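Local coordinates for beta-lactamase YbxI (Bacillus subtilis, PDB 5E2F), which probably hydrolyses the beta-lactam ring of antibiotics, acting as a class D serine beta-lactamase, at residues M40-E45 with K263-I268; D44-T49 with T245-S250; D48-F53 with V65-R70. All coordinates share one frame; numbering follows the deposited sequence.

Contact 1. Residues M40-E45 with K263-I268. With CA (calcium ion), chain C.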
loop_
_atom_site.group_PDB
_atom_site.type_symbol
_atom_site.label_atom_id
_atom_site.label_comp_id
_atom_site.label_asym_id
_atom_site.label_seq_id
_atom_site.Cartn_x
_atom_site.Cartn_y
_atom_site.Cartn_z
HETATM N N MSE A 40 18.411 -6.879 12.721
HETATM C CA MSE A 40 18.684 -6.424 11.366
HETATM C C MSE A 40 19.354 -5.065 11.336
HETATM O O MSE A 40 19.296 -4.286 12.297
HETATM C CB MSE A 40 17.355 -6.264 10.632
HETATM C CG MSE A 40 16.686 -7.543 10.240
HETATM SE SE MSE A 40 14.920 -7.065 9.543
HETATM C CE MSE A 40 15.453 -6.368 7.855
ATOM N N ASN A 41 19.958 -4.762 10.195
ATOM C CA ASN A 41 20.474 -3.432 9.905
ATOM C C ASN A 41 20.224 -3.156 8.428
ATOM O O ASN A 41 20.580 -3.976 7.575
ATOM C CB ASN A 41 21.973 -3.312 10.226
ATOM C CG ASN A 41 22.453 -1.871 10.149
ATOM O OD1 ASN A 41 22.646 -1.331 9.058
ATOM N ND2 ASN A 41 22.628 -1.232 11.305
ATOM N N VAL A 42 19.651 -1.989 8.125
ATOM C CA VAL A 42 19.331 -1.635 6.742
ATOM C C VAL A 42 19.913 -0.286 6.338
ATOM O O VAL A 42 19.513 0.291 5.318
ATOM C CB VAL A 42 17.808 -1.681 6.461
ATOM C CG1 VAL A 42 17.245 -3.057 6.768
ATOM C CG2 VAL A 42 17.089 -0.613 7.266
ATOM N N ASP A 43 20.886 0.224 7.099
ATOM C CA ASP A 43 21.436 1.545 6.798
ATOM C C ASP A 43 21.896 1.621 5.347
ATOM O O ASP A 43 21.624 2.605 4.649
ATOM C CB ASP A 43 22.653 1.845 7.678
ATOM C CG ASP A 43 22.313 2.175 9.107
ATOM O OD1 ASP A 43 21.158 2.004 9.544
ATOM O OD2 ASP A 43 23.262 2.599 9.812
ATOM N N ASP A 44 22.632 0.601 4.888
ATOM C CA ASP A 44 23.239 0.691 3.561
ATOM C C ASP A 44 22.176 0.753 2.478
ATOM O O ASP A 44 22.378 1.388 1.443
ATOM C CB ASP A 44 24.134 -0.519 3.315
ATOM C CG ASP A 44 24.870 -0.433 2.020
ATOM O OD1 ASP A 44 25.493 0.626 1.773
ATOM O OD2 ASP A 44 24.826 -1.425 1.260
ATOM N N GLU A 45 21.041 0.096 2.690
ATOM C CA GLU A 45 20.008 0.036 1.666
ATOM C C GLU A 45 19.338 1.382 1.492
ATOM O O GLU A 45 18.735 1.623 0.439
ATOM C CB GLU A 45 19.007 -1.094 1.962
ATOM C CG GLU A 45 19.660 -2.509 1.787
ATOM C CD GLU A 45 20.725 -2.822 2.807
ATOM O OE1 GLU A 45 20.415 -2.816 4.014
ATOM O OE2 GLU A 45 21.894 -3.068 2.418
ATOM N N LYS A 263 15.940 -9.237 -0.123
ATOM C CA LYS A 263 16.948 -10.183 -0.614
ATOM C C LYS A 263 18.092 -10.318 0.382
ATOM O O LYS A 263 18.592 -11.426 0.621
ATOM C CB LYS A 263 17.498 -9.738 -1.978
ATOM C CG LYS A 263 16.519 -9.953 -3.134
ATOM C CD LYS A 263 17.068 -9.349 -4.423
ATOM C CE LYS A 263 16.129 -9.614 -5.572
ATOM N NZ LYS A 263 16.674 -8.960 -6.801
ATOM N N LYS A 264 18.548 -9.194 0.936
ATOM C CA LYS A 264 19.664 -9.196 1.884
ATOM C C LYS A 264 19.367 -10.114 3.057
ATOM O O LYS A 264 20.277 -10.764 3.583
ATOM C CB LYS A 264 19.906 -7.768 2.386
ATOM C CG LYS A 264 20.974 -7.614 3.470
ATOM C CD LYS A 264 21.229 -6.143 3.713
ATOM C CE LYS A 264 22.261 -5.908 4.831
ATOM N NZ LYS A 264 22.509 -4.447 4.989
ATOM N N TYR A 265 18.106 -10.145 3.508
ATOM C CA TYR A 265 17.713 -10.926 4.680
ATOM C C TYR A 265 17.058 -12.254 4.321
ATOM O O TYR A 265 16.457 -12.889 5.192
ATOM C CB TYR A 265 16.888 -10.059 5.658
ATOM C CG TYR A 265 17.829 -9.103 6.343
ATOM C CD1 TYR A 265 18.039 -7.804 5.856
ATOM C CD2 TYR A 265 18.630 -9.540 7.395
ATOM C CE1 TYR A 265 18.986 -6.963 6.444
ATOM C CE2 TYR A 265 19.553 -8.712 7.986
ATOM C CZ TYR A 265 19.731 -7.419 7.509
ATOM O OH TYR A 265 20.685 -6.589 8.073
ATOM N N GLY A 266 17.166 -12.689 3.063
ATOM C CA GLY A 266 16.822 -14.054 2.714
ATOM C C GLY A 266 15.346 -14.329 2.669
ATOM O O GLY A 266 14.936 -15.497 2.764
ATOM N N LEU A 267 14.530 -13.290 2.481
ATOM C CA LEU A 267 13.087 -13.473 2.359
ATOM C C LEU A 267 12.646 -13.566 0.904
ATOM O O LEU A 267 11.777 -14.393 0.577
ATOM C CB LEU A 267 12.327 -12.361 3.101
ATOM C CG LEU A 267 12.673 -12.290 4.600
ATOM C CD1 LEU A 267 11.876 -11.168 5.303
ATOM C CD2 LEU A 267 12.456 -13.665 5.311
ATOM N N ILE A 268 13.217 -12.739 0.021
ATOM C CA ILE A 268 13.136 -12.977 -1.421
ATOM C C ILE A 268 14.317 -13.861 -1.753
ATOM O O ILE A 268 15.469 -13.468 -1.526
ATOM C CB ILE A 268 13.204 -11.668 -2.219
ATOM C CG1 ILE A 268 11.921 -10.876 -2.000
ATOM C CG2 ILE A 268 13.373 -11.945 -3.728
ATOM C CD1 ILE A 268 11.909 -9.495 -2.678
HETATM CA CA CA C . 23.520 -3.400 0.825
HETATM O O HOH W 1 22.272 -5.119 0.082
HETATM O O HOH W 2 25.163 -3.979 -0.660
HETATM O O HOH W 3 22.396 -2.019 -0.753
#
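Tyr265 and Lys264 close the C-terminal end of helix 251-264 against the N-terminal loop 40-45, and a Schellman motif with Gly266 as its C-prime residue ends the helix just beyond them. The apolar part centres on the Tyr265 ring. Met40, present as selenomethionine, bends at its last torsion (chi3 75°), which brings CE back over one face of that ring in a CH-pi contact, 3.6 Å from CD1 and offset toward the rim; SE, lying obliquely to the ring, adds a Met-aromatic contact. Val42 CG1 makes a looser touch at Tyr265 CE1, 4.3 Å away.

Two side-chain donors converge on one backbone oxygen. Asn41 O, near the plane of the Tyr265 ring, accepts from Tyr265 OH at 2.7 Å and from Lys264 NZ at 3.3 Å, the two arriving from opposite faces of its carbonyl plane. Asn41 OD1 meanwhile takes Asp43 N in an Asx turn.

Charge supplies the rest. The extended Lys264 chain carries NZ to the syn side of Glu45 OE1, a salt bridge of 2.8 Å, with a weak second bond to OE2 at 3.0 Å. Lysine and metal probably both offset this carboxylate's charge: a calcium ion binds Glu45 OE2 at 2.3 Å, and Asp44 OD2 and three waters also bind it.

Contact 2. Residues D44-T49 with T245-S250. With CA (calcium ion), chain C; CA (calcium ion), chain D.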
loop_
_atom_site.group_PDB
_atom_site.type_symbol
_atom_site.label_atom_id
_atom_site.label_comp_id
_atom_site.label_asym_id
_atom_site.label_seq_id
_atom_site.Cartn_x
_atom_site.Cartn_y
_atom_site.Cartn_z
ATOM N N ASP A 44 22.632 0.601 4.888
ATOM C CA ASP A 44 23.239 0.691 3.561
ATOM C C ASP A 44 22.176 0.753 2.478
ATOM O O ASP A 44 22.378 1.388 1.443
ATOM C CB ASP A 44 24.134 -0.519 3.315
ATOM C CG ASP A 44 24.870 -0.433 2.020
ATOM O OD1 ASP A 44 25.493 0.626 1.773
ATOM O OD2 ASP A 44 24.826 -1.425 1.260
ATOM N N GLU A 45 21.041 0.096 2.690
ATOM C CA GLU A 45 20.008 0.036 1.666
ATOM C C GLU A 45 19.338 1.382 1.492
ATOM O O GLU A 45 18.735 1.623 0.439
ATOM C CB GLU A 45 19.007 -1.094 1.962
ATOM C CG GLU A 45 19.660 -2.509 1.787
ATOM C CD GLU A 45 20.725 -2.822 2.807
ATOM O OE1 GLU A 45 20.415 -2.816 4.014
ATOM O OE2 GLU A 45 21.894 -3.068 2.418
ATOM N N PHE A 46 19.463 2.270 2.484
ATOM C CA PHE A 46 18.961 3.638 2.413
ATOM C C PHE A 46 20.025 4.641 1.988
ATOM O O PHE A 46 19.825 5.855 2.159
ATOM C CB PHE A 46 18.301 4.051 3.734
ATOM C CG PHE A 46 16.902 3.513 3.886
ATOM C CD1 PHE A 46 15.796 4.243 3.462
ATOM C CD2 PHE A 46 16.709 2.254 4.447
ATOM C CE1 PHE A 46 14.530 3.722 3.607
ATOM C CE2 PHE A 46 15.445 1.730 4.570
ATOM C CZ PHE A 46 14.350 2.460 4.136
ATOM N N LYS A 47 21.147 4.165 1.448
ATOM C CA LYS A 47 22.162 5.061 0.900
ATOM C C LYS A 47 21.532 6.195 0.095
ATOM O O LYS A 47 20.697 5.971 -0.792
ATOM C CB LYS A 47 23.115 4.274 0.000
ATOM C CG LYS A 47 24.170 5.145 -0.629
ATOM C CD LYS A 47 25.290 4.283 -1.152
ATOM C CE LYS A 47 24.941 3.691 -2.493
ATOM N NZ LYS A 47 25.440 4.583 -3.574
ATOM N N ASP A 48 21.941 7.419 0.426
ATOM C CA ASP A 48 21.550 8.630 -0.286
ATOM C C ASP A 48 20.065 8.931 -0.186
ATOM O O ASP A 48 19.551 9.744 -0.962
ATOM C CB ASP A 48 21.982 8.614 -1.759
ATOM C CG ASP A 48 23.487 8.579 -1.926
ATOM O OD1 ASP A 48 24.192 9.163 -1.071
ATOM O OD2 ASP A 48 23.968 7.969 -2.910
ATOM N N THR A 49 19.348 8.309 0.746
ATOM C CA THR A 49 17.903 8.528 0.854
ATOM C C THR A 49 17.537 8.777 2.310
ATOM O O THR A 49 18.093 8.153 3.218
ATOM C CB THR A 49 17.120 7.284 0.336
ATOM O OG1 THR A 49 17.526 6.977 -1.001
ATOM C CG2 THR A 49 15.638 7.506 0.323
ATOM N N THR A 245 7.877 0.773 3.690
ATOM C CA THR A 245 9.026 1.607 3.330
ATOM C C THR A 245 8.499 2.974 2.916
ATOM O O THR A 245 7.530 3.070 2.156
ATOM C CB THR A 245 9.790 0.983 2.172
ATOM O OG1 THR A 245 10.238 -0.294 2.615
ATOM C CG2 THR A 245 11.003 1.844 1.754
ATOM N N ASN A 246 9.119 4.030 3.416
ATOM C CA ASN A 246 8.679 5.389 3.123
ATOM C C ASN A 246 9.935 6.232 2.957
ATOM O O ASN A 246 10.865 6.107 3.760
ATOM C CB ASN A 246 7.766 5.859 4.271
ATOM C CG ASN A 246 7.623 7.354 4.345
ATOM O OD1 ASN A 246 8.300 7.985 5.157
ATOM N ND2 ASN A 246 6.741 7.935 3.525
ATOM N N VAL A 247 9.987 7.068 1.913
ATOM C CA VAL A 247 11.230 7.749 1.551
ATOM C C VAL A 247 10.937 9.111 0.939
ATOM O O VAL A 247 9.859 9.357 0.408
ATOM C CB VAL A 247 12.032 6.953 0.490
ATOM C CG1 VAL A 247 12.546 5.673 1.042
ATOM C CG2 VAL A 247 11.212 6.703 -0.787
ATOM N N ASP A 248 11.965 9.968 0.938
ATOM C CA ASP A 248 11.936 11.261 0.256
ATOM C C ASP A 248 12.313 11.118 -1.217
ATOM O O ASP A 248 13.169 11.843 -1.732
ATOM C CB ASP A 248 12.883 12.239 0.962
ATOM C CG ASP A 248 14.357 11.878 0.781
ATOM O OD1 ASP A 248 14.680 10.697 0.532
ATOM O OD2 ASP A 248 15.191 12.801 0.899
ATOM N N ASP A 249 11.657 10.199 -1.905
ATOM C CA ASP A 249 12.018 9.801 -3.265
ATOM C C ASP A 249 10.770 9.149 -3.843
ATOM O O ASP A 249 9.707 9.196 -3.223
ATOM C CB ASP A 249 13.258 8.893 -3.230
ATOM C CG ASP A 249 14.100 8.960 -4.499
ATOM O OD1 ASP A 249 13.573 8.950 -5.634
ATOM O OD2 ASP A 249 15.338 8.990 -4.373
ATOM N N SER A 250 10.885 8.509 -4.997
ATOM C CA SER A 250 9.697 7.949 -5.640
ATOM C C SER A 250 9.275 6.619 -5.011
ATOM O O SER A 250 10.031 5.963 -4.290
ATOM C CB SER A 250 9.980 7.697 -7.109
ATOM O OG SER A 250 10.962 6.678 -7.205
HETATM CA CA CA C . 23.520 -3.400 0.825
HETATM CA CA CA D . 18.601 11.672 -1.943
HETATM O O HOH W 4 16.530 10.582 -1.890
HETATM O O HOH W 1 22.272 -5.119 0.082
HETATM O O HOH W 2 25.163 -3.979 -0.660
HETATM O O HOH W 3 22.396 -2.019 -0.753
HETATM O O HOH W 5 18.864 10.200 -3.795
#
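Thr49 meets Val247 where the loop before strand 51-57 passes the end of strand 239-247. A type II turn from Phe46 to Thr49, closed by Thr49 N to Phe46 O at 2.9 Å, delivers the threonine here. From its CB the two branches part. CG2 stands anti to the backbone N, OG1 taking the place beside that N (chi1 -55°), and the methyl is thereby laid against Val247 CB at 3.7 Å; it is equally near Val247 CG1. OG1 turns back to its own loop in a weak bond to Lys47 O.

Phe46 lies beside it, with Val247 CG1 at the ring edge, 3.8 Å from CE1, and the methyl CG2 of Thr245 4.2 Å from CZ. Near the threonine a water bridges the strand end to a second calcium ion: it donates to Asp249 OD2 at 3.2 Å and coordinates the metal, which Asp48 O also binds at 2.4 Å. Asp248 is modelled in two conformers, so any part its carboxylate plays here is doubtful.

The loop packs on both the sheet and helix 251-264: Phe46 also touches Ile257 and Thr49 touches Lys253, both on that helix, while Phe46 stacks with Tyr66 of strand 62-66.

Contact 3. Residues D48-F53 with V65-R70. With CA (calcium ion), chain D.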
loop_
_atom_site.group_PDB
_atom_site.type_symbol
_atom_site.label_atom_id
_atom_site.label_comp_id
_atom_site.label_asym_id
_atom_site.label_seq_id
_atom_site.Cartn_x
_atom_site.Cartn_y
_atom_site.Cartn_z
ATOM N N ASP A 48 21.941 7.419 0.426
ATOM C CA ASP A 48 21.550 8.630 -0.286
ATOM C C ASP A 48 20.065 8.931 -0.186
ATOM O O ASP A 48 19.551 9.744 -0.962
ATOM C CB ASP A 48 21.982 8.614 -1.759
ATOM C CG ASP A 48 23.487 8.579 -1.926
ATOM O OD1 ASP A 48 24.192 9.163 -1.071
ATOM O OD2 ASP A 48 23.968 7.969 -2.910
ATOM N N THR A 49 19.348 8.309 0.746
ATOM C CA THR A 49 17.903 8.528 0.854
ATOM C C THR A 49 17.537 8.777 2.310
ATOM O O THR A 49 18.093 8.153 3.218
ATOM C CB THR A 49 17.120 7.284 0.336
ATOM O OG1 THR A 49 17.526 6.977 -1.001
ATOM C CG2 THR A 49 15.638 7.506 0.323
ATOM N N ASP A 50 16.593 9.678 2.530
ATOM C CA ASP A 50 15.997 9.905 3.848
ATOM C C ASP A 50 14.711 9.080 3.893
ATOM O O ASP A 50 13.778 9.340 3.132
ATOM C CB ASP A 50 15.696 11.400 4.016
ATOM C CG ASP A 50 15.262 11.780 5.428
ATOM O OD1 ASP A 50 14.437 11.122 6.061
ATOM O OD2 ASP A 50 15.772 12.796 5.944
ATOM N N GLY A 51 14.664 8.077 4.761
ATOM C CA GLY A 51 13.488 7.227 4.755
ATOM C C GLY A 51 13.375 6.433 6.038
ATOM O O GLY A 51 14.184 6.572 6.962
ATOM N N THR A 52 12.349 5.582 6.069
ATOM C CA THR A 52 12.106 4.704 7.205
ATOM C C THR A 52 11.684 3.336 6.681
ATOM O O THR A 52 11.169 3.202 5.560
ATOM C CB THR A 52 11.069 5.319 8.165
ATOM O OG1 THR A 52 10.803 4.443 9.262
ATOM C CG2 THR A 52 9.760 5.596 7.424
ATOM N N PHE A 53 11.937 2.303 7.476
ATOM C CA PHE A 53 11.565 0.944 7.115
ATOM C C PHE A 53 11.069 0.236 8.361
ATOM O O PHE A 53 11.669 0.355 9.435
ATOM C CB PHE A 53 12.791 0.197 6.571
ATOM C CG PHE A 53 12.534 -1.251 6.220
ATOM C CD1 PHE A 53 11.749 -1.581 5.115
ATOM C CD2 PHE A 53 13.052 -2.281 7.001
ATOM C CE1 PHE A 53 11.505 -2.918 4.770
ATOM C CE2 PHE A 53 12.817 -3.609 6.671
ATOM C CZ PHE A 53 12.056 -3.930 5.552
ATOM N N VAL A 65 12.380 -1.545 13.310
ATOM C CA VAL A 65 12.156 -0.196 12.777
ATOM C C VAL A 65 13.494 0.494 12.537
ATOM O O VAL A 65 14.336 0.562 13.436
ATOM C CB VAL A 65 11.286 0.668 13.710
ATOM C CG1 VAL A 65 11.088 2.065 13.083
ATOM C CG2 VAL A 65 9.938 -0.028 13.978
ATOM N N TYR A 66 13.685 0.982 11.315
ATOM C CA TYR A 66 14.779 1.876 10.961
ATOM C C TYR A 66 14.204 3.284 10.874
ATOM O O TYR A 66 13.200 3.493 10.193
ATOM C CB TYR A 66 15.363 1.460 9.609
ATOM C CG TYR A 66 16.250 2.508 8.961
ATOM C CD1 TYR A 66 15.761 3.322 7.941
ATOM C CD2 TYR A 66 17.565 2.686 9.367
ATOM C CE1 TYR A 66 16.554 4.283 7.341
ATOM C CE2 TYR A 66 18.373 3.625 8.755
ATOM C CZ TYR A 66 17.858 4.428 7.746
ATOM O OH TYR A 66 18.644 5.398 7.127
ATOM N N ASN A 67 14.822 4.233 11.585
ATOM C CA ASN A 67 14.415 5.642 11.609
ATOM C C ASN A 67 13.022 5.795 12.232
ATOM O O ASN A 67 12.037 6.130 11.582
ATOM C CB ASN A 67 14.507 6.287 10.215
ATOM C CG ASN A 67 14.373 7.805 10.257
ATOM O OD1 ASN A 67 14.091 8.396 11.310
ATOM N ND2 ASN A 67 14.577 8.446 9.111
ATOM N N ARG A 68 12.983 5.565 13.545
ATOM C CA ARG A 68 11.717 5.576 14.265
ATOM C C ARG A 68 11.051 6.950 14.223
ATOM O O ARG A 68 9.815 7.039 14.202
ATOM C CB ARG A 68 11.947 5.092 15.704
ATOM C CG ARG A 68 10.655 4.899 16.468
ATOM C CD ARG A 68 10.917 4.174 17.778
ATOM N NE ARG A 68 11.428 2.815 17.596
ATOM C CZ ARG A 68 10.656 1.740 17.452
ATOM N NH1 ARG A 68 9.325 1.866 17.452
ATOM N NH2 ARG A 68 11.209 0.544 17.307
ATOM N N LYS A 69 11.841 8.032 14.228
ATOM C CA LYS A 69 11.238 9.366 14.194
ATOM C C LYS A 69 10.410 9.543 12.919
ATOM O O LYS A 69 9.250 9.975 12.971
ATOM C CB LYS A 69 12.320 10.441 14.307
ATOM C CG LYS A 69 11.790 11.858 14.180
ATOM C CD LYS A 69 12.943 12.848 14.046
ATOM C CE LYS A 69 12.443 14.271 13.811
ATOM N NZ LYS A 69 11.718 14.774 15.011
ATOM N N ARG A 70 10.972 9.169 11.768
ATOM C CA ARG A 70 10.211 9.261 10.522
ATOM C C ARG A 70 9.074 8.243 10.485
ATOM O O ARG A 70 8.013 8.517 9.898
ATOM C CB ARG A 70 11.136 9.150 9.304
ATOM C CG ARG A 70 10.432 9.424 7.999
ATOM C CD ARG A 70 11.373 9.371 6.796
ATOM N NE ARG A 70 10.544 9.606 5.620
ATOM C CZ ARG A 70 10.646 10.622 4.773
ATOM N NH1 ARG A 70 11.652 11.489 4.852
ATOM N NH2 ARG A 70 9.729 10.745 3.814
HETATM CA CA CA D . 18.601 11.672 -1.943
HETATM O O HOH W 6 17.423 7.529 5.897
HETATM O O HOH W 7 14.153 11.360 8.543
HETATM O O HOH W 5 18.864 10.200 -3.795
HETATM O O HOH W 4 16.530 10.582 -1.890
HETATM O O HOH W 8 17.768 12.248 0.396
#
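Phe53 and Tyr66 form an antiparallel hydrogen-bonded pair, Tyr66 N to Phe53 O at 2.8 Å and nearly straight (172°), Phe53 N to Tyr66 O longer at 3.2 Å. Their side chains leave on the same face of the sheet but touch there only through CB, since the Phe53 ring leads off toward Phe243, Thr245 and Ile261. The Tyr66 ring instead runs back along the partner strand, with Phe53 N at its edge and CE1 3.3 Å from Gly51 O. One water ties its OH to Thr49 O and Gly51 N.

Strands 51-57 and 62-66 make a beta hairpin, and where the second strand ends, Asn67 serves as N-cap of the short helix 68-71. Arg70 N reaches its OD1 from well above the carbonyl plane, while ND2 donates to Gly51 O at 2.9 Å, likewise from above that carbonyl's plane; a single amide joins the helix start to the neighbouring strand. Thr52 OG1, held anti to the backbone N, faces two carbonyls, Tyr66 O at 2.7 Å and Asn67 O at 3.1 Å.

Arg70 stretches over Gly51, its CG against Thr52 CG2 and its CD against Gly51 C. Asp50 O sits over one face of the guanidinium, and NE bonds Asn246 OD1. NH1 makes a salt bridge to Asp50 OD1 at 3.1 Å, approaching from above the carboxylate plane, with the two flat groups turned 60° apart.

In the fold
Residues 40-53 run through all three contacts in turn, meeting first the end of helix 251-264, then the end of strand 239-247, then the hairpin partner 62-66. Contacts 2 and 3 lie about 8 Å apart, centre to centre, and are joined within one sheet: strand 51-57 lies between 62-66 and 239-247, and Thr52 N lies 2.8 Å from Asn246 O. Contact 1 is about 13 Å from contact 2 and 14 Å from contact 3; contact 3 is nested in the chain loop closed by contact 1, and Val42 packs on Tyr66 between them. The loop before strand 51-57 thus touches the C-terminal helix and the sheet of the transpeptidase-type domain, with one calcium ion at the Asp44-Glu45 segment shared by contacts 1 and 2, another by contacts 2 and 3.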